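PDB 5FHY: B-type flagellar hook-associated protein 2 from Pseudomonas aeruginosa, which caps the distal tip of the growing flagellar filament, promoting flagellin polymerisation there and preventing unassembled subunits from leaking away. Local coordinates for residues N86-A94 / A106-L117; G127-S135 / L145-A153. All coordinates share one frame; numbering follows the deposited sequence.

Contact 1: N86-A94 / A106-L117; sequences NTLAGMRDA and ATIITDNSGSRL
Leu88, Met91 and Arg92 on one side of helix 88-98 rest on Ile108, Ser115 and Leu117 of a beta hairpin, a largely apolar helix-on-sheet contact; both segments lie within the flagellin hook IN motif region of this capping-protein fragment. The segment 88-94 runs nearly antiparallel to strand 106-111, at 156°, with 7.5 Å between their axes. Leu88 enters with one branch: its CD2 comes within 3.5 Å of Ser115 CB, while its CB meets Ile108 CD1. With Ile108 CG1 set beside its own backbone N (chi1 -50°) and the chain extended beyond, CD1 reaches up to the first helical turn, 3.7 Å from Ala89 N. Leu117 divides its methyls, CD1 lying 3.8 Å from Met91 CB and CD2 against Leu88 O at 3.6 Å. The Met91 chain then bends away, toward Ile79 and Val81 of strand 74-81. Arg92 crosses Ile108 at about a right angle and meets CD1 with the edge of its guanidinium, NE to Ile108 CD1 being 4.0 Å. Its NE forms a salt bridge with Asp194 of the second subunit, while Asp93 OD1 sits well out of the guanidinium plane near NH1, a charge attraction with no N-H directed at it. Thr87 is the N-cap, accepting a weak bond from Gly90 N. Helix 88-98 followed, after a short connection, by the antiparallel pair 104-111 and 114-121 makes this an alpha-beta-beta unit with the helix packed on its hairpin.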
loop_
_atom_site.group_PDB
_atom_site.type_symbol
_atom_site.label_atom_id
_atom_site.label_comp_id
_atom_site.label_asym_id
_atom_site.label_seq_id
_atom_site.Cartn_x
_atom_site.Cartn_y
_atom_site.Cartn_z
ATOM N N ASN B 86 7.017 -64.243 -28.131
ATOM C CA ASN B 86 7.377 -64.099 -29.540
ATOM C C ASN B 86 6.497 -63.096 -30.289
ATOM O O ASN B 86 6.064 -63.350 -31.411
ATOM C CB ASN B 86 7.335 -65.459 -30.245
ATOM C CG ASN B 86 5.975 -66.108 -30.180
ATOM O OD1 ASN B 86 5.165 -65.786 -29.314
ATOM N ND2 ASN B 86 5.712 -67.026 -31.101
ATOM N N THR B 87 6.258 -61.950 -29.664
ATOM C CA THR B 87 5.645 -60.813 -30.332
ATOM C C THR B 87 6.559 -59.602 -30.188
ATOM O O THR B 87 7.530 -59.645 -29.435
ATOM C CB THR B 87 4.261 -60.487 -29.750
ATOM O OG1 THR B 87 4.373 -60.307 -28.334
ATOM C CG2 THR B 87 3.283 -61.614 -30.031
ATOM N N LEU B 88 6.249 -58.530 -30.911
ATOM C CA LEU B 88 7.040 -57.301 -30.842
ATOM C C LEU B 88 7.028 -56.736 -29.424
ATOM O O LEU B 88 8.070 -56.379 -28.877
ATOM C CB LEU B 88 6.516 -56.251 -31.828
ATOM C CG LEU B 88 7.029 -56.313 -33.270
ATOM C CD1 LEU B 88 6.406 -57.485 -34.019
ATOM C CD2 LEU B 88 6.760 -55.012 -33.993
ATOM N N ALA B 89 5.835 -56.650 -28.845
ATOM C CA ALA B 89 5.661 -56.159 -27.481
ATOM C C ALA B 89 6.293 -57.119 -26.482
ATOM O O ALA B 89 6.685 -56.726 -25.382
ATOM C CB ALA B 89 4.186 -55.968 -27.173
ATOM N N GLY B 90 6.377 -58.384 -26.882
ATOM C CA GLY B 90 6.986 -59.419 -26.068
ATOM C C GLY B 90 8.490 -59.234 -26.026
ATOM O O GLY B 90 9.125 -59.436 -24.991
ATOM N N MET B 91 9.069 -58.855 -27.161
ATOM C CA MET B 91 10.497 -58.580 -27.219
ATOM C C MET B 91 10.816 -57.271 -26.504
ATOM O O MET B 91 11.850 -57.153 -25.855
ATOM C CB MET B 91 10.992 -58.532 -28.668
ATOM C CG MET B 91 10.673 -59.780 -29.490
ATOM S SD MET B 91 10.905 -61.324 -28.585
ATOM C CE MET B 91 12.649 -61.254 -28.233
ATOM N N ARG B 92 9.932 -56.287 -26.646
ATOM C CA ARG B 92 10.073 -55.007 -25.953
ATOM C C ARG B 92 10.185 -55.191 -24.439
ATOM O O ARG B 92 11.077 -54.630 -23.803
ATOM C CB ARG B 92 8.891 -54.087 -26.272
ATOM C CG ARG B 92 8.630 -53.032 -25.205
ATOM C CD ARG B 92 7.510 -52.079 -25.596
ATOM N NE ARG B 92 6.225 -52.752 -25.766
ATOM C CZ ARG B 92 5.343 -52.930 -24.789
ATOM N NH1 ARG B 92 5.616 -52.512 -23.563
ATOM N NH2 ARG B 92 4.199 -53.547 -25.033
ATOM N N ASP B 93 9.283 -55.989 -23.872
ATOM C CA ASP B 93 9.263 -56.218 -22.432
ATOM C C ASP B 93 10.521 -56.941 -21.969
ATOM O O ASP B 93 11.054 -56.652 -20.899
ATOM C CB ASP B 93 8.026 -57.027 -22.028
ATOM C CG ASP B 93 6.733 -56.269 -22.250
ATOM O OD1 ASP B 93 6.764 -55.021 -22.240
ATOM O OD2 ASP B 93 5.683 -56.922 -22.427
ATOM N N ALA B 94 10.991 -57.886 -22.780
ATOM C CA ALA B 94 12.157 -58.685 -22.423
ATOM C C ALA B 94 13.399 -57.812 -22.394
ATOM O O ALA B 94 14.118 -57.766 -21.397
ATOM C CB ALA B 94 12.341 -59.835 -23.396
ATOM N N ALA B 106 14.008 -50.182 -24.893
ATOM C CA ALA B 106 13.388 -50.535 -26.161
ATOM C C ALA B 106 11.956 -50.025 -26.257
ATOM O O ALA B 106 11.261 -49.889 -25.253
ATOM C CB ALA B 106 13.424 -52.041 -26.362
ATOM N N THR B 107 11.518 -49.754 -27.478
ATOM C CA THR B 107 10.143 -49.356 -27.725
ATOM C C THR B 107 9.726 -49.814 -29.113
ATOM O O THR B 107 10.510 -50.436 -29.829
ATOM C CB THR B 107 9.965 -47.828 -27.608
ATOM O OG1 THR B 107 8.570 -47.503 -27.580
ATOM C CG2 THR B 107 10.621 -47.122 -28.787
ATOM N N ILE B 108 8.485 -49.514 -29.482
ATOM C CA ILE B 108 7.958 -49.896 -30.782
ATOM C C ILE B 108 7.558 -48.625 -31.521
ATOM O O ILE B 108 6.989 -47.708 -30.929
ATOM C CB ILE B 108 6.742 -50.851 -30.663
ATOM C CG1 ILE B 108 7.062 -52.020 -29.731
ATOM C CG2 ILE B 108 6.326 -51.372 -32.034
ATOM C CD1 ILE B 108 6.016 -53.111 -29.741
ATOM N N ILE B 109 7.859 -48.571 -32.812
ATOM C CA ILE B 109 7.491 -47.421 -33.625
ATOM C C ILE B 109 6.703 -47.908 -34.827
ATOM O O ILE B 109 7.142 -48.802 -35.549
ATOM C CB ILE B 109 8.719 -46.603 -34.090
ATOM C CG1 ILE B 109 9.262 -45.756 -32.940
ATOM C CG2 ILE B 109 8.352 -45.680 -35.246
ATOM C CD1 ILE B 109 10.396 -44.831 -33.349
ATOM N N THR B 110 5.531 -47.316 -35.029
ATOM C CA THR B 110 4.631 -47.740 -36.089
ATOM C C THR B 110 4.636 -46.720 -37.219
ATOM O O THR B 110 4.157 -45.600 -37.066
ATOM C CB THR B 110 3.190 -47.928 -35.568
ATOM O OG1 THR B 110 3.210 -48.740 -34.388
ATOM C CG2 THR B 110 2.316 -48.593 -36.621
ATOM N N ASP B 111 5.183 -47.120 -38.360
ATOM C CA ASP B 111 5.256 -46.243 -39.519
ATOM C C ASP B 111 4.473 -46.848 -40.681
ATOM O O ASP B 111 3.624 -47.715 -40.478
ATOM C CB ASP B 111 6.716 -45.983 -39.915
ATOM C CG ASP B 111 7.462 -47.250 -40.308
ATOM O OD1 ASP B 111 7.119 -48.338 -39.800
ATOM O OD2 ASP B 111 8.400 -47.154 -41.128
ATOM N N ASN B 112 4.746 -46.392 -41.897
ATOM C CA ASN B 112 4.006 -46.883 -43.056
ATOM C C ASN B 112 4.488 -48.258 -43.492
ATOM O O ASN B 112 3.888 -48.889 -44.362
ATOM C CB ASN B 112 4.110 -45.901 -44.223
ATOM C CG ASN B 112 3.377 -44.606 -43.957
ATOM O OD1 ASN B 112 2.457 -44.555 -43.142
ATOM N ND2 ASN B 112 3.785 -43.546 -44.641
ATOM N N SER B 113 5.574 -48.719 -42.879
ATOM C CA SER B 113 6.144 -50.020 -43.207
ATOM C C SER B 113 5.649 -51.088 -42.241
ATOM O O SER B 113 5.723 -52.284 -42.525
ATOM C CB SER B 113 7.675 -49.963 -43.170
ATOM O OG SER B 113 8.181 -48.995 -44.070
ATOM N N GLY B 114 5.158 -50.644 -41.089
ATOM C CA GLY B 114 4.702 -51.549 -40.053
ATOM C C GLY B 114 5.145 -51.077 -38.683
ATOM O O GLY B 114 5.241 -49.877 -38.425
ATOM N N SER B 115 5.403 -52.033 -37.798
ATOM C CA SER B 115 5.941 -51.735 -36.478
ATOM C C SER B 115 7.335 -52.347 -36.367
ATOM O O SER B 115 7.615 -53.372 -36.981
ATOM C CB SER B 115 5.025 -52.267 -35.373
ATOM O OG SER B 115 3.751 -51.649 -35.410
ATOM N N ARG B 116 8.210 -51.716 -35.596
ATOM C CA ARG B 116 9.585 -52.187 -35.472
ATOM C C ARG B 116 10.119 -51.921 -34.077
ATOM O O ARG B 116 9.600 -51.070 -33.353
ATOM C CB ARG B 116 10.483 -51.507 -36.508
ATOM C CG ARG B 116 10.865 -50.070 -36.162
ATOM C CD ARG B 116 11.713 -49.457 -37.265
ATOM N NE ARG B 116 10.890 -49.145 -38.429
ATOM C CZ ARG B 116 11.348 -49.054 -39.671
ATOM N NH1 ARG B 116 12.634 -49.256 -39.927
ATOM N NH2 ARG B 116 10.512 -48.767 -40.659
ATOM N N LEU B 117 11.167 -52.642 -33.699
ATOM C CA LEU B 117 11.776 -52.428 -32.395
ATOM C C LEU B 117 12.802 -51.310 -32.484
ATOM O O LEU B 117 13.607 -51.271 -33.411
ATOM C CB LEU B 117 12.426 -53.713 -31.880
ATOM C CG LEU B 117 11.478 -54.817 -31.413
ATOM C CD1 LEU B 117 12.188 -56.164 -31.377
ATOM C CD2 LEU B 117 10.878 -54.477 -30.057
#

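Contact 2: G127-S135 / L145-A153; sequences GKDIKVEVS and LSQLAFDPA
Val132 and Phe150 join the middle of strand 130-136 to the loop that follows it, through two backbone hydrogen bonds. Val132 N reaches Phe150 O at 3.1 Å and Phe150 N reaches Val132 O at 2.9 Å; both are nearly straight, 169° and 173°. Packing is tight beside this pair. Val132 CG1, anti to its own nitrogen (chi1 -178°), presses on Leu148 O at 3.1 Å, and Val134 CG1 sits 3.2 Å from Leu145 O, with the CG of Leu145 also against it. The other Val134 methyl, CG2, lies against Ala149 next to the 3-10 turn 146-148. This is a single antiparallel bridge, a hydrogen-bonded pair that lets the returning loop flank a strand whose other edge is bonded to strand 65-71 in the three-stranded sheet. Toward the start of the strand the Pro152 ring takes over: the ring and the Asp129 side chain slide past each other in opposite directions, CB against CB, its CG approaches Ile130 O, and the ring crosses the Lys131 chain at about a right angle, CD against its CB and CG. The outer side is looser. There Lys131 stretches out alongside Asp151, pointing the same way, yet NZ stays 3.9 Å from Asp151 OD1, a long salt bridge. Ala149 is exposed although its CB still touches Val134 CG2; Ser146 is exposed too, its hydroxyl bonded to Ser144 rather than to the strand.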
loop_
_atom_site.group_PDB
_atom_site.type_symbol
_atom_site.label_atom_id
_atom_site.label_comp_id
_atom_site.label_asym_id
_atom_site.label_seq_id
_atom_site.Cartn_x
_atom_site.Cartn_y
_atom_site.Cartn_z
ATOM N N GLY B 127 32.491 -46.747 -30.267
ATOM C CA GLY B 127 32.402 -48.198 -30.230
ATOM C C GLY B 127 31.315 -48.784 -29.347
ATOM O O GLY B 127 31.138 -50.000 -29.300
ATOM N N LYS B 128 30.588 -47.931 -28.637
ATOM C CA LYS B 128 29.525 -48.408 -27.762
ATOM C C LYS B 128 28.224 -48.516 -28.555
ATOM O O LYS B 128 27.177 -48.039 -28.119
ATOM C CB LYS B 128 29.342 -47.493 -26.545
ATOM C CG LYS B 128 30.515 -47.479 -25.571
ATOM C CD LYS B 128 31.587 -46.518 -26.041
ATOM C CE LYS B 128 32.786 -46.477 -25.116
ATOM N NZ LYS B 128 33.830 -45.568 -25.666
ATOM N N ASP B 129 28.301 -49.145 -29.723
ATOM C CA ASP B 129 27.131 -49.335 -30.573
ATOM C C ASP B 129 26.324 -50.538 -30.102
ATOM O O ASP B 129 26.887 -51.495 -29.574
ATOM C CB ASP B 129 27.550 -49.526 -32.037
ATOM C CG ASP B 129 28.122 -48.259 -32.661
ATOM O OD1 ASP B 129 27.578 -47.160 -32.418
ATOM O OD2 ASP B 129 29.124 -48.366 -33.400
ATOM N N ILE B 130 25.010 -50.492 -30.301
ATOM C CA ILE B 130 24.149 -51.614 -29.949
ATOM C C ILE B 130 24.190 -52.666 -31.056
ATOM O O ILE B 130 24.004 -52.342 -32.228
ATOM C CB ILE B 130 22.688 -51.171 -29.708
ATOM C CG1 ILE B 130 22.623 -50.057 -28.663
ATOM C CG2 ILE B 130 21.834 -52.352 -29.253
ATOM C CD1 ILE B 130 21.231 -49.483 -28.476
ATOM N N LYS B 131 24.435 -53.919 -30.684
ATOM C CA LYS B 131 24.490 -55.008 -31.656
ATOM C C LYS B 131 23.485 -56.101 -31.308
ATOM O O LYS B 131 23.292 -56.432 -30.136
ATOM C CB LYS B 131 25.904 -55.599 -31.733
ATOM C CG LYS B 131 26.056 -56.712 -32.760
ATOM C CD LYS B 131 27.499 -57.160 -32.922
ATOM C CE LYS B 131 27.653 -58.046 -34.154
ATOM N NZ LYS B 131 29.054 -58.503 -34.388
ATOM N N VAL B 132 22.847 -56.653 -32.337
ATOM C CA VAL B 132 21.862 -57.713 -32.169
ATOM C C VAL B 132 22.223 -58.930 -33.016
ATOM O O VAL B 132 22.251 -58.853 -34.246
ATOM C CB VAL B 132 20.447 -57.241 -32.547
ATOM C CG1 VAL B 132 19.441 -58.362 -32.300
ATOM C CG2 VAL B 132 20.067 -55.992 -31.755
ATOM N N GLU B 133 22.519 -60.043 -32.348
ATOM C CA GLU B 133 22.803 -61.310 -33.020
ATOM C C GLU B 133 21.621 -62.274 -32.874
ATOM O O GLU B 133 21.047 -62.395 -31.792
ATOM C CB GLU B 133 24.074 -61.941 -32.447
ATOM C CG GLU B 133 25.369 -61.333 -32.972
ATOM C CD GLU B 133 26.580 -61.678 -32.115
ATOM O OE1 GLU B 133 26.443 -61.724 -30.873
ATOM O OE2 GLU B 133 27.672 -61.893 -32.684
ATOM N N VAL B 134 21.259 -62.960 -33.957
ATOM C CA VAL B 134 20.060 -63.797 -33.956
ATOM C C VAL B 134 20.321 -65.226 -34.432
ATOM O O VAL B 134 20.819 -65.439 -35.536
ATOM C CB VAL B 134 18.958 -63.204 -34.855
ATOM C CG1 VAL B 134 17.756 -64.149 -34.900
ATOM C CG2 VAL B 134 18.543 -61.821 -34.370
ATOM N N SER B 135 19.976 -66.198 -33.593
ATOM C CA SER B 135 19.932 -67.599 -34.002
ATOM C C SER B 135 18.474 -68.012 -34.179
ATOM O O SER B 135 17.718 -68.064 -33.213
ATOM C CB SER B 135 20.625 -68.501 -32.980
ATOM O OG SER B 135 22.030 -68.320 -32.999
ATOM N N LEU B 145 12.830 -64.741 -37.330
ATOM C CA LEU B 145 13.451 -64.100 -36.178
ATOM C C LEU B 145 14.744 -63.431 -36.626
ATOM O O LEU B 145 15.241 -62.510 -35.980
ATOM C CB LEU B 145 13.721 -65.111 -35.059
ATOM C CG LEU B 145 14.181 -64.558 -33.704
ATOM C CD1 LEU B 145 13.005 -63.978 -32.930
ATOM C CD2 LEU B 145 14.883 -65.634 -32.890
ATOM N N SER B 146 15.279 -63.910 -37.744
ATOM C CA SER B 146 16.563 -63.442 -38.258
ATOM C C SER B 146 16.551 -61.984 -38.730
ATOM O O SER B 146 17.604 -61.348 -38.805
ATOM C CB SER B 146 17.024 -64.348 -39.400
ATOM O OG SER B 146 16.089 -64.333 -40.463
ATOM N N GLN B 147 15.375 -61.448 -39.043
ATOM C CA GLN B 147 15.302 -60.086 -39.567
ATOM C C GLN B 147 15.403 -59.047 -38.450
ATOM O O GLN B 147 15.283 -57.847 -38.698
ATOM C CB GLN B 147 14.018 -59.871 -40.381
ATOM C CG GLN B 147 12.717 -60.090 -39.636
ATOM C CD GLN B 147 11.498 -59.824 -40.507
ATOM O OE1 GLN B 147 11.590 -59.147 -41.531
ATOM N NE2 GLN B 147 10.350 -60.356 -40.101
ATOM N N LEU B 148 15.633 -59.509 -37.224
ATOM C CA LEU B 148 15.864 -58.603 -36.104
ATOM C C LEU B 148 17.356 -58.428 -35.847
ATOM O O LEU B 148 17.754 -57.782 -34.879
ATOM C CB LEU B 148 15.172 -59.109 -34.838
ATOM C CG LEU B 148 13.643 -59.120 -34.804
ATOM C CD1 LEU B 148 13.157 -59.421 -33.397
ATOM C CD2 LEU B 148 13.072 -57.799 -35.303
ATOM N N ALA B 149 18.179 -58.994 -36.724
ATOM C CA ALA B 149 19.622 -58.901 -36.561
ATOM C C ALA B 149 20.089 -57.500 -36.936
ATOM O O ALA B 149 19.492 -56.841 -37.786
ATOM C CB ALA B 149 20.335 -59.960 -37.405
ATOM N N PHE B 150 21.154 -57.046 -36.287
ATOM C CA PHE B 150 21.689 -55.714 -36.530
ATOM C C PHE B 150 23.198 -55.720 -36.320
ATOM O O PHE B 150 23.687 -55.979 -35.219
ATOM C CB PHE B 150 21.017 -54.687 -35.607
ATOM C CG PHE B 150 21.289 -53.246 -35.981
ATOM C CD1 PHE B 150 20.416 -52.549 -36.805
ATOM C CD2 PHE B 150 22.399 -52.580 -35.484
ATOM C CE1 PHE B 150 20.657 -51.224 -37.139
ATOM C CE2 PHE B 150 22.642 -51.259 -35.819
ATOM C CZ PHE B 150 21.768 -50.581 -36.642
ATOM N N ASP B 151 23.935 -55.431 -37.383
ATOM C CA ASP B 151 25.383 -55.355 -37.293
ATOM C C ASP B 151 25.818 -53.922 -37.589
ATOM O O ASP B 151 25.761 -53.474 -38.734
ATOM C CB ASP B 151 26.039 -56.348 -38.262
ATOM C CG ASP B 151 27.553 -56.334 -38.180
ATOM O OD1 ASP B 151 28.092 -55.906 -37.138
ATOM O OD2 ASP B 151 28.203 -56.755 -39.160
ATOM N N PRO B 152 26.249 -53.196 -36.544
ATOM C CA PRO B 152 26.679 -51.789 -36.595
ATOM C C PRO B 152 27.800 -51.529 -37.602
ATOM O O PRO B 152 27.984 -50.394 -38.040
ATOM C CB PRO B 152 27.169 -51.529 -35.169
ATOM C CG PRO B 152 26.401 -52.478 -34.338
ATOM C CD PRO B 152 26.259 -53.718 -35.168
ATOM N N ALA B 153 28.534 -52.573 -37.966
ATOM C CA ALA B 153 29.616 -52.446 -38.933
ATOM C C ALA B 153 29.075 -52.275 -40.349
ATOM O O ALA B 153 29.743 -51.704 -41.210
ATOM C CB ALA B 153 30.540 -53.654 -38.860
#

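Overall arrangement
Contact 1 is the more buried, a helix laid on a hairpin mainly by apolar side chains; contact 2 is partly buried and combines backbone pairing with side-chain packing. They tie different elements, helix 88-98 to its hairpin in contact 1 and strand 130-136 to its following loop in contact 2, and the hairpin and strand 130-136 belong to separate sheets. Both lie on the same side of the chain's centre, about 15 Å apart between their own centres. Their apolar sides meet where Leu117 CD1 packs 4.0 Å from Leu148 CD1, so the hairpin touches both the helix and the 3-10 turn. Contact 1 borders the second subunit, whereas no other chain of the assembly touches contact 2.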